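PDB 3HV0: tryptophanyl-tRNA synthetase, which probably catalyses the ATP-dependent attachment of L-tryptophan to tRNA(Trp), as a class I aminoacyl-tRNA synthetase. Local coordinates for residues F75-G80 / F106-V111; A203-S208 / I220-P225; T43-H48 / T99-D104. All blocks are in the same frame, centred on the assembly; numbering follows the deposited sequence.

In the fold
This chain is the C-terminal part of a longer protein and carries the class I synthetase catalytic domain. Contacts 1 and 2 lie side by side in its sheet, centres about 8 Å apart. Strand 76-81 pairs with strand 110-114 in contact 1 and, on its other side, with strand 222-227 of contact 2. Contact 3 lies at the surface, its centre about 12 Å from that of contact 1 and 19 Å from that of contact 2, where loop 43-48 meets helix 93-106, the connection between the strands of contact 1. Along the chain, contacts 1 and 3 interleave and contact 2 follows. Contacts 1 and 2 bring neighbouring strands to the tryptophan pocket; contact 3 lies away from the ligand.

Contact 1 (F75-G80 / F106-V111); sequences FYLYTG and FKVPLV. With TRP (tryptophan), chain C.
Phe75 and Phe106 meet in a T-shaped pair ahead of two parallel strands: the rim of Phe75 points at the face of Phe106, with CZ of Phe75 3.7 Å from CG of Phe106 and the ring planes at 71°. Phe75 CB leaves the backbone away from 106-111, but a chi1 of 64° sets CG between the backbone N and the carbonyl carbon, and the ring nears its partner. Over one face of that ring, Val108 CG1 makes a CH-pi contact, 4.0 Å from the Phe75 centroid. The other Val108 branch, CG2, packs against CD1 of Leu77 at 3.5 Å. Beyond, the backbones pair: Leu77 N donates to Pro109 O over 3.1 Å and Thr79 N to Val111 O over 3.2 Å, while the bond from Val111 N to Leu77 O is weak. Leu77 and Leu110 share one face of the sheet, Tyr78 and Val111 the other. Tyr78 OH accepts the indole N-H of the bound tryptophan, NE1 to OH 3.1 Å, and is hydrogen-bonded to Gln201 O and Gln113. This is the parallel beta-alpha-beta crossover of the class I Rossmann-type fold, with the tryptophan pocket at the C-terminal end of strand 76-81.

Contact 2 (A203-S208 / I220-P225); sequences APAFSS and IHCLVP. With TRP (tryptophan), chain C.
The flat group at this seam is the peptide joining Ala205 to Phe206, with Cys222 on one side of its plane and Ala205 CB on the other. Both CB and SG of Cys222 stand on that first side, the CB 3.4 Å from Ala205 O. Phe206 CB points away from 220-225, and its ring meets that of Tyr246 and touches Ile171 of helix 157-174. Here a loop with 3-10 turns, following helix 192-202, lies against strand 222-227 of the Rossmann-type catalytic domain. Not one hydrogen bond links the two segments, and the contact rests on modest van der Waals contact between small side chains. Within the loop, Phe206 N donates to Ala203 O over 3.3 Å, closing a 3-10 turn. In Cys222, SG is anti to the backbone N (chi1 165°), which brings it within 3.8 Å of Ala205 CA and 4.1 Å of Ala205 CB; the same side chain also touches Tyr76 and Tyr78 of strand 76-81. Pro204 O takes a hydrogen bond from Tyr76 OH, a direct tie between the loop and that strand. At the start of 220-225, Ser207 CB packs on Ile220 CB at 3.8 Å, while Ser207 OG finds its hydrogen-bonding partner elsewhere, at Arg217 O. At its end the segment reaches the tryptophan pocket. Pro225 O accepts from Thr79 OG1 and passes 3.6 Å from CH2 of the bound tryptophan. Val224 divides its two methyls between loop and substrate: CG2 lies 4.3 Å from Ala205 CB, and CG1 lies 4.0 Å from CH2 of the ligand's indole.

Contact 3 (T43-H48 / T99-D104); sequences TGQKAH and TKYLQD
At the N-cap of the short helix 49-52, His48 packs on Tyr101 of helix 93-106, the crossover helix of the beta-alpha-beta unit. His48 CB sits almost squarely over the middle of the Tyr101 ring, 3.3 Å from its centroid and 8° off the normal, a close CH-pi contact. His48 CG, anti to the backbone N (chi1 -163°), lies 3.8 Å from Tyr101 CG, and the imidazole continues past the phenol ring with planes 48° apart, its CD2 3.5 Å from Tyr101 CB. The two side chains pass each other in opposite directions, and the tyrosine hydroxyl lies at the loop backbone, where His48 N makes a weak hydrogen bond to Tyr101 OH at 3.3 Å. His48 ND1 accepts a hydrogen bond from Phe50 N, capping the helix. Gln45, extended beyond CG, also runs opposite to Tyr101, its OE1 hydrogen-bonded to Thr105 OG1 and its NE2 near Asp104 O, 3.7 Å away. Gln45 N donates to Thr43 OG1 in an ST turn. Lys100 NZ and Asp104 OD1 form a salt bridge of 2.7 Å, one turn apart. Here a side-chain-capped helix start is packed by its capping histidine onto an aromatic ring of a Rossmann-type crossover helix.

Contact 1 (F75-G80 / F106-V111)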
loop_
_atom_site.group_PDB
_atom_site.type_symbol
_atom_site.label_atom_id
_atom_site.label_comp_id
_atom_site.label_asym_id
_atom_site.label_seq_id
_atom_site.Cartn_x
_atom_site.Cartn_y
_atom_site.Cartn_z
ATOM N N PHE A 75 -4.392 10.773 -25.391
ATOM C CA PHE A 75 -3.508 10.164 -24.411
ATOM C C PHE A 75 -3.588 11.040 -23.157
ATOM O O PHE A 75 -4.402 11.960 -23.110
ATOM C CB PHE A 75 -2.076 10.084 -24.957
ATOM C CG PHE A 75 -1.436 11.424 -25.220
ATOM C CD1 PHE A 75 -0.572 11.989 -24.297
ATOM C CD2 PHE A 75 -1.685 12.102 -26.400
ATOM C CE1 PHE A 75 0.025 13.211 -24.532
ATOM C CE2 PHE A 75 -1.100 13.324 -26.655
ATOM C CZ PHE A 75 -0.253 13.886 -25.713
ATOM N N TYR A 76 -2.767 10.756 -22.153
ATOM C CA TYR A 76 -2.735 11.588 -20.939
ATOM C C TYR A 76 -1.347 11.848 -20.405
ATOM O O TYR A 76 -0.406 11.114 -20.710
ATOM C CB TYR A 76 -3.628 11.017 -19.829
ATOM C CG TYR A 76 -3.124 9.816 -19.044
ATOM C CD1 TYR A 76 -3.248 8.535 -19.556
ATOM C CD2 TYR A 76 -2.621 9.952 -17.751
ATOM C CE1 TYR A 76 -2.845 7.420 -18.841
ATOM C CE2 TYR A 76 -2.198 8.835 -17.020
ATOM C CZ TYR A 76 -2.329 7.562 -17.565
ATOM O OH TYR A 76 -1.931 6.420 -16.866
ATOM N N LEU A 77 -1.241 12.918 -19.616
ATOM C CA LEU A 77 0.021 13.315 -19.001
ATOM C C LEU A 77 0.022 12.867 -17.547
ATOM O O LEU A 77 -0.997 12.827 -16.928
ATOM C CB LEU A 77 0.213 14.829 -19.099
ATOM C CG LEU A 77 0.207 15.433 -20.515
ATOM C CD1 LEU A 77 -0.271 16.881 -20.564
ATOM C CD2 LEU A 77 1.583 15.300 -21.157
ATOM N N TYR A 78 1.175 12.503 -17.022
ATOM C CA TYR A 78 1.332 12.210 -15.599
ATOM C C TYR A 78 2.649 12.812 -15.116
ATOM O O TYR A 78 3.727 12.523 -15.643
ATOM C CB TYR A 78 1.291 10.706 -15.342
ATOM C CG TYR A 78 1.909 10.200 -14.040
ATOM C CD1 TYR A 78 1.680 10.830 -12.830
ATOM C CD2 TYR A 78 2.670 9.045 -14.030
ATOM C CE1 TYR A 78 2.220 10.339 -11.659
ATOM C CE2 TYR A 78 3.218 8.548 -12.862
ATOM C CZ TYR A 78 2.990 9.197 -11.673
ATOM O OH TYR A 78 3.567 8.691 -10.505
ATOM N N THR A 79 2.541 13.690 -14.132
ATOM C CA THR A 79 3.709 14.231 -13.479
ATOM C C THR A 79 3.466 14.251 -11.977
ATOM O O THR A 79 2.389 13.929 -11.548
ATOM C CB THR A 79 4.063 15.588 -14.034
ATOM O OG1 THR A 79 5.462 15.789 -13.853
ATOM C CG2 THR A 79 3.316 16.688 -13.340
ATOM N N GLY A 80 4.472 14.596 -11.194
ATOM C CA GLY A 80 4.337 14.539 -9.722
ATOM C C GLY A 80 5.247 15.455 -8.948
ATOM O O GLY A 80 6.043 16.177 -9.530
ATOM N N PHE A 106 -1.520 19.954 -26.608
ATOM C CA PHE A 106 -2.217 18.715 -27.004
ATOM C C PHE A 106 -3.678 18.666 -26.565
ATOM O O PHE A 106 -4.456 17.886 -27.111
ATOM C CB PHE A 106 -1.464 17.483 -26.492
ATOM C CG PHE A 106 -0.148 17.270 -27.169
ATOM C CD1 PHE A 106 1.038 17.487 -26.494
ATOM C CD2 PHE A 106 -0.099 16.888 -28.497
ATOM C CE1 PHE A 106 2.255 17.301 -27.117
ATOM C CE2 PHE A 106 1.126 16.706 -29.138
ATOM C CZ PHE A 106 2.305 16.921 -28.445
ATOM N N LYS A 107 -4.035 19.491 -25.580
ATOM C CA LYS A 107 -5.399 19.555 -25.047
ATOM C C LYS A 107 -5.790 18.201 -24.422
ATOM O O LYS A 107 -6.877 17.686 -24.648
ATOM C CB LYS A 107 -6.376 19.966 -26.154
ATOM C CG LYS A 107 -7.388 21.042 -25.746
ATOM C CD LYS A 107 -8.863 20.675 -26.079
ATOM C CE LYS A 107 -9.404 21.346 -27.369
ATOM N NZ LYS A 107 -9.384 20.450 -28.561
ATOM N N VAL A 108 -4.896 17.613 -23.635
ATOM C CA VAL A 108 -5.145 16.278 -23.117
ATOM C C VAL A 108 -5.344 16.325 -21.621
ATOM O O VAL A 108 -4.998 17.314 -21.007
ATOM C CB VAL A 108 -3.998 15.331 -23.458
ATOM C CG1 VAL A 108 -3.938 15.113 -24.994
ATOM C CG2 VAL A 108 -2.666 15.847 -22.859
ATOM N N PRO A 109 -5.939 15.269 -21.037
ATOM C CA PRO A 109 -6.082 15.185 -19.578
ATOM C C PRO A 109 -4.756 15.076 -18.911
ATOM O O PRO A 109 -3.836 14.554 -19.527
ATOM C CB PRO A 109 -6.864 13.885 -19.355
ATOM C CG PRO A 109 -7.577 13.643 -20.613
ATOM C CD PRO A 109 -6.716 14.217 -21.717
ATOM N N LEU A 110 -4.674 15.547 -17.663
ATOM C CA LEU A 110 -3.454 15.475 -16.845
ATOM C C LEU A 110 -3.782 14.935 -15.473
ATOM O O LEU A 110 -4.862 15.173 -14.948
ATOM C CB LEU A 110 -2.808 16.871 -16.708
ATOM C CG LEU A 110 -1.759 17.135 -15.608
ATOM C CD1 LEU A 110 -0.475 16.428 -15.917
ATOM C CD2 LEU A 110 -1.539 18.638 -15.478
ATOM N N VAL A 111 -2.803 14.255 -14.891
ATOM C CA VAL A 111 -2.931 13.539 -13.637
ATOM C C VAL A 111 -1.673 13.870 -12.812
ATOM O O VAL A 111 -0.597 13.758 -13.352
ATOM C CB VAL A 111 -3.041 12.019 -13.970
ATOM C CG1 VAL A 111 -2.093 11.188 -13.121
ATOM C CG2 VAL A 111 -4.511 11.543 -13.890
HETATM N N TRP C . 8.914 11.314 -6.139
HETATM C CA TRP C . 8.915 12.532 -7.002
HETATM C C TRP C . 9.772 13.616 -6.367
HETATM O O TRP C . 10.031 13.575 -5.150
HETATM C CB TRP C . 7.491 13.056 -7.276
HETATM C CG TRP C . 6.790 12.351 -8.413
HETATM C CD1 TRP C . 5.785 11.419 -8.314
HETATM C CD2 TRP C . 7.021 12.529 -9.819
HETATM N NE1 TRP C . 5.387 11.016 -9.560
HETATM C CE2 TRP C . 6.137 11.669 -10.501
HETATM C CE3 TRP C . 7.885 13.328 -10.563
HETATM C CZ2 TRP C . 6.095 11.588 -11.891
HETATM C CZ3 TRP C . 7.844 13.242 -11.943
HETATM C CH2 TRP C . 6.958 12.366 -12.594
HETATM O OXT TRP C . 10.217 14.532 -7.084
#

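Contact 2 (A203-S208 / I220-P225)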
loop_
_atom_site.group_PDB
_atom_site.type_symbol
_atom_site.label_atom_id
_atom_site.label_comp_id
_atom_site.label_asym_id
_atom_site.label_seq_id
_atom_site.Cartn_x
_atom_site.Cartn_y
_atom_site.Cartn_z
ATOM N N ALA A 203 2.355 3.316 -10.592
ATOM C CA ALA A 203 0.962 2.973 -10.874
ATOM C C ALA A 203 0.139 4.002 -11.686
ATOM O O ALA A 203 -0.736 3.613 -12.464
ATOM C CB ALA A 203 0.227 2.593 -9.570
ATOM N N PRO A 204 0.381 5.305 -11.479
ATOM C CA PRO A 204 -0.383 6.258 -12.278
ATOM C C PRO A 204 0.041 6.331 -13.744
ATOM O O PRO A 204 -0.698 6.917 -14.560
ATOM C CB PRO A 204 -0.142 7.602 -11.574
ATOM C CG PRO A 204 0.315 7.245 -10.183
ATOM C CD PRO A 204 1.060 5.960 -10.341
ATOM N N ALA A 205 1.185 5.748 -14.107
ATOM C CA ALA A 205 1.545 5.680 -15.544
ATOM C C ALA A 205 0.694 4.645 -16.330
ATOM O O ALA A 205 0.919 4.434 -17.516
ATOM C CB ALA A 205 3.008 5.424 -15.722
ATOM N N PHE A 206 -0.263 3.987 -15.672
ATOM C CA PHE A 206 -1.200 3.095 -16.373
ATOM C C PHE A 206 -2.607 3.617 -16.222
ATOM O O PHE A 206 -3.019 3.932 -15.109
ATOM C CB PHE A 206 -1.199 1.681 -15.806
ATOM C CG PHE A 206 0.116 0.977 -15.888
ATOM C CD1 PHE A 206 0.740 0.811 -17.100
ATOM C CD2 PHE A 206 0.690 0.424 -14.762
ATOM C CE1 PHE A 206 1.947 0.156 -17.184
ATOM C CE2 PHE A 206 1.883 -0.247 -14.845
ATOM C CZ PHE A 206 2.524 -0.368 -16.055
ATOM N N SER A 207 -3.348 3.630 -17.325
ATOM C CA SER A 207 -4.679 4.210 -17.380
ATOM C C SER A 207 -5.689 3.452 -16.544
ATOM O O SER A 207 -6.679 4.025 -16.116
ATOM C CB SER A 207 -5.180 4.259 -18.835
ATOM O OG SER A 207 -5.370 2.962 -19.360
ATOM N N SER A 208 -5.456 2.154 -16.349
ATOM C CA SER A 208 -6.284 1.389 -15.441
ATOM C C SER A 208 -6.393 2.108 -14.075
ATOM O O SER A 208 -7.454 2.086 -13.456
ATOM C CB SER A 208 -5.765 -0.051 -15.260
ATOM O OG SER A 208 -4.480 -0.083 -14.639
ATOM N N ILE A 220 -4.959 3.507 -23.243
ATOM C CA ILE A 220 -4.714 4.943 -23.313
ATOM C C ILE A 220 -3.270 5.200 -22.928
ATOM O O ILE A 220 -2.865 4.929 -21.800
ATOM C CB ILE A 220 -5.631 5.699 -22.337
ATOM C CG1 ILE A 220 -7.086 5.489 -22.755
ATOM C CG2 ILE A 220 -5.261 7.183 -22.267
ATOM C CD1 ILE A 220 -7.850 6.758 -23.021
ATOM N N HIS A 221 -2.491 5.701 -23.873
ATOM C CA HIS A 221 -1.079 5.912 -23.654
ATOM C C HIS A 221 -0.873 7.014 -22.638
ATOM O O HIS A 221 -1.657 7.953 -22.549
ATOM C CB HIS A 221 -0.355 6.264 -24.954
ATOM C CG HIS A 221 -0.098 5.087 -25.853
ATOM N ND1 HIS A 221 -0.949 4.726 -26.882
ATOM C CD2 HIS A 221 0.935 4.211 -25.898
ATOM C CE1 HIS A 221 -0.462 3.666 -27.504
ATOM N NE2 HIS A 221 0.679 3.331 -26.924
ATOM N N CYS A 222 0.192 6.878 -21.859
ATOM C CA CYS A 222 0.531 7.863 -20.854
ATOM C C CYS A 222 1.868 8.472 -21.204
ATOM O O CYS A 222 2.771 7.754 -21.621
ATOM C CB CYS A 222 0.630 7.207 -19.489
ATOM S SG CYS A 222 1.455 8.264 -18.263
ATOM N N LEU A 223 1.987 9.787 -21.044
ATOM C CA LEU A 223 3.262 10.486 -21.230
ATOM C C LEU A 223 3.648 11.125 -19.937
ATOM O O LEU A 223 2.850 11.846 -19.351
ATOM C CB LEU A 223 3.176 11.585 -22.299
ATOM C CG LEU A 223 4.460 12.406 -22.478
ATOM C CD1 LEU A 223 5.621 11.525 -22.840
ATOM C CD2 LEU A 223 4.327 13.477 -23.531
ATOM N N VAL A 224 4.892 10.902 -19.525
ATOM C CA VAL A 224 5.374 11.284 -18.195
ATOM C C VAL A 224 6.562 12.228 -18.297
ATOM O O VAL A 224 7.693 11.788 -18.569
ATOM C CB VAL A 224 5.799 10.048 -17.440
ATOM C CG1 VAL A 224 6.219 10.405 -15.953
ATOM C CG2 VAL A 224 4.691 8.998 -17.512
ATOM N N PRO A 225 6.313 13.539 -18.113
ATOM C CA PRO A 225 7.364 14.552 -17.916
ATOM C C PRO A 225 8.030 14.423 -16.559
ATOM O O PRO A 225 7.349 14.354 -15.544
ATOM C CB PRO A 225 6.596 15.868 -17.978
ATOM C CG PRO A 225 5.418 15.581 -18.823
ATOM C CD PRO A 225 5.028 14.169 -18.466
HETATM N N TRP C . 8.914 11.314 -6.139
HETATM C CA TRP C . 8.915 12.532 -7.002
HETATM C C TRP C . 9.772 13.616 -6.367
HETATM O O TRP C . 10.031 13.575 -5.150
HETATM C CB TRP C . 7.491 13.056 -7.276
HETATM C CG TRP C . 6.790 12.351 -8.413
HETATM C CD1 TRP C . 5.785 11.419 -8.314
HETATM C CD2 TRP C . 7.021 12.529 -9.819
HETATM N NE1 TRP C . 5.387 11.016 -9.560
HETATM C CE2 TRP C . 6.137 11.669 -10.501
HETATM C CE3 TRP C . 7.885 13.328 -10.563
HETATM C CZ2 TRP C . 6.095 11.588 -11.891
HETATM C CZ3 TRP C . 7.844 13.242 -11.943
HETATM C CH2 TRP C . 6.958 12.366 -12.594
HETATM O OXT TRP C . 10.217 14.532 -7.084
#

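Contact 3 (T43-H48 / T99-D104)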
loop_
_atom_site.group_PDB
_atom_site.type_symbol
_atom_site.label_atom_id
_atom_site.label_comp_id
_atom_site.label_asym_id
_atom_site.label_seq_id
_atom_site.Cartn_x
_atom_site.Cartn_y
_atom_site.Cartn_z
ATOM N N THR A 43 0.511 20.557 -33.975
ATOM C CA THR A 43 -0.331 21.278 -33.003
ATOM C C THR A 43 -0.657 22.722 -33.361
ATOM O O THR A 43 -1.533 23.319 -32.739
ATOM C CB THR A 43 0.311 21.288 -31.612
ATOM O OG1 THR A 43 1.514 22.068 -31.644
ATOM C CG2 THR A 43 0.617 19.870 -31.165
ATOM N N GLY A 44 0.055 23.286 -34.333
ATOM C CA GLY A 44 -0.142 24.681 -34.747
ATOM C C GLY A 44 0.445 25.661 -33.750
ATOM O O GLY A 44 0.226 26.862 -33.841
ATOM N N GLN A 45 1.180 25.148 -32.766
ATOM C CA GLN A 45 1.878 26.020 -31.844
ATOM C C GLN A 45 3.371 25.861 -32.048
ATOM O O GLN A 45 3.856 24.779 -32.345
ATOM C CB GLN A 45 1.447 25.763 -30.415
ATOM C CG GLN A 45 0.159 26.493 -30.001
ATOM C CD GLN A 45 -0.303 26.100 -28.585
ATOM O OE1 GLN A 45 0.519 25.856 -27.682
ATOM N NE2 GLN A 45 -1.619 26.030 -28.391
ATOM N N LYS A 46 4.071 26.989 -31.975
ATOM C CA LYS A 46 5.534 27.023 -31.984
ATOM C C LYS A 46 6.016 26.328 -30.701
ATOM O O LYS A 46 5.290 26.274 -29.708
ATOM C CB LYS A 46 6.036 28.479 -32.117
ATOM C CG LYS A 46 7.164 28.881 -31.165
ATOM C CD LYS A 46 7.583 30.334 -31.378
ATOM C CE LYS A 46 8.522 30.488 -32.566
ATOM N NZ LYS A 46 9.879 29.914 -32.303
ATOM N N ALA A 47 7.220 25.770 -30.744
ATOM C CA ALA A 47 7.680 24.861 -29.686
ATOM C C ALA A 47 8.069 25.638 -28.451
ATOM O O ALA A 47 8.648 26.721 -28.531
ATOM C CB ALA A 47 8.855 24.015 -30.160
ATOM N N HIS A 48 7.750 25.068 -27.301
ATOM C CA HIS A 48 8.168 25.651 -26.053
ATOM C C HIS A 48 9.680 25.713 -26.033
ATOM O O HIS A 48 10.347 24.792 -26.506
ATOM C CB HIS A 48 7.675 24.823 -24.890
ATOM C CG HIS A 48 7.712 25.539 -23.585
ATOM N ND1 HIS A 48 8.813 25.523 -22.759
ATOM C CD2 HIS A 48 6.777 26.284 -22.953
ATOM C CE1 HIS A 48 8.550 26.214 -21.663
ATOM N NE2 HIS A 48 7.322 26.693 -21.759
ATOM N N THR A 99 4.651 20.915 -18.529
ATOM C CA THR A 99 3.411 20.161 -18.629
ATOM C C THR A 99 2.175 21.007 -18.972
ATOM O O THR A 99 1.276 20.554 -19.677
ATOM C CB THR A 99 3.114 19.488 -17.308
ATOM O OG1 THR A 99 4.245 18.685 -16.914
ATOM C CG2 THR A 99 1.830 18.642 -17.446
ATOM N N LYS A 100 2.098 22.218 -18.432
ATOM C CA LYS A 100 0.996 23.121 -18.761
ATOM C C LYS A 100 1.054 23.396 -20.261
ATOM O O LYS A 100 0.048 23.325 -20.948
ATOM C CB LYS A 100 1.115 24.435 -17.965
ATOM C CG LYS A 100 -0.160 25.280 -17.888
ATOM C CD LYS A 100 -0.103 26.467 -18.827
ATOM C CE LYS A 100 -1.423 27.295 -18.849
ATOM N NZ LYS A 100 -2.626 26.461 -19.179
ATOM N N TYR A 101 2.253 23.672 -20.756
ATOM C CA TYR A 101 2.446 23.919 -22.174
ATOM C C TYR A 101 1.990 22.688 -22.978
ATOM O O TYR A 101 1.313 22.820 -24.011
ATOM C CB TYR A 101 3.907 24.263 -22.491
ATOM C CG TYR A 101 4.267 23.950 -23.907
ATOM C CD1 TYR A 101 3.892 24.807 -24.944
ATOM C CD2 TYR A 101 4.944 22.773 -24.230
ATOM C CE1 TYR A 101 4.205 24.516 -26.266
ATOM C CE2 TYR A 101 5.256 22.467 -25.550
ATOM C CZ TYR A 101 4.876 23.344 -26.563
ATOM O OH TYR A 101 5.202 23.055 -27.863
ATOM N N LEU A 102 2.354 21.495 -22.496
ATOM C CA LEU A 102 1.940 20.277 -23.178
ATOM C C LEU A 102 0.418 20.076 -23.106
ATOM O O LEU A 102 -0.186 19.531 -24.020
ATOM C CB LEU A 102 2.646 19.067 -22.594
ATOM C CG LEU A 102 4.155 18.941 -22.804
ATOM C CD1 LEU A 102 4.681 17.841 -21.872
ATOM C CD2 LEU A 102 4.493 18.667 -24.251
ATOM N N GLN A 103 -0.189 20.499 -22.007
ATOM C CA GLN A 103 -1.622 20.381 -21.843
ATOM C C GLN A 103 -2.324 21.367 -22.759
ATOM O O GLN A 103 -3.340 21.053 -23.328
ATOM C CB GLN A 103 -2.038 20.613 -20.388
ATOM C CG GLN A 103 -3.511 20.280 -20.105
ATOM C CD GLN A 103 -3.945 20.632 -18.690
ATOM O OE1 GLN A 103 -3.765 21.761 -18.234
ATOM N NE2 GLN A 103 -4.537 19.671 -17.998
ATOM N N ASP A 104 -1.768 22.561 -22.902
ATOM C CA ASP A 104 -2.347 23.578 -23.765
ATOM C C ASP A 104 -2.186 23.192 -25.229
ATOM O O ASP A 104 -3.023 23.532 -26.059
ATOM C CB ASP A 104 -1.654 24.927 -23.546
ATOM C CG ASP A 104 -1.816 25.455 -22.146
ATOM O OD1 ASP A 104 -2.671 24.951 -21.381
ATOM O OD2 ASP A 104 -1.067 26.389 -21.804
HETATM O O HOH W 1 4.228 23.885 -29.931
#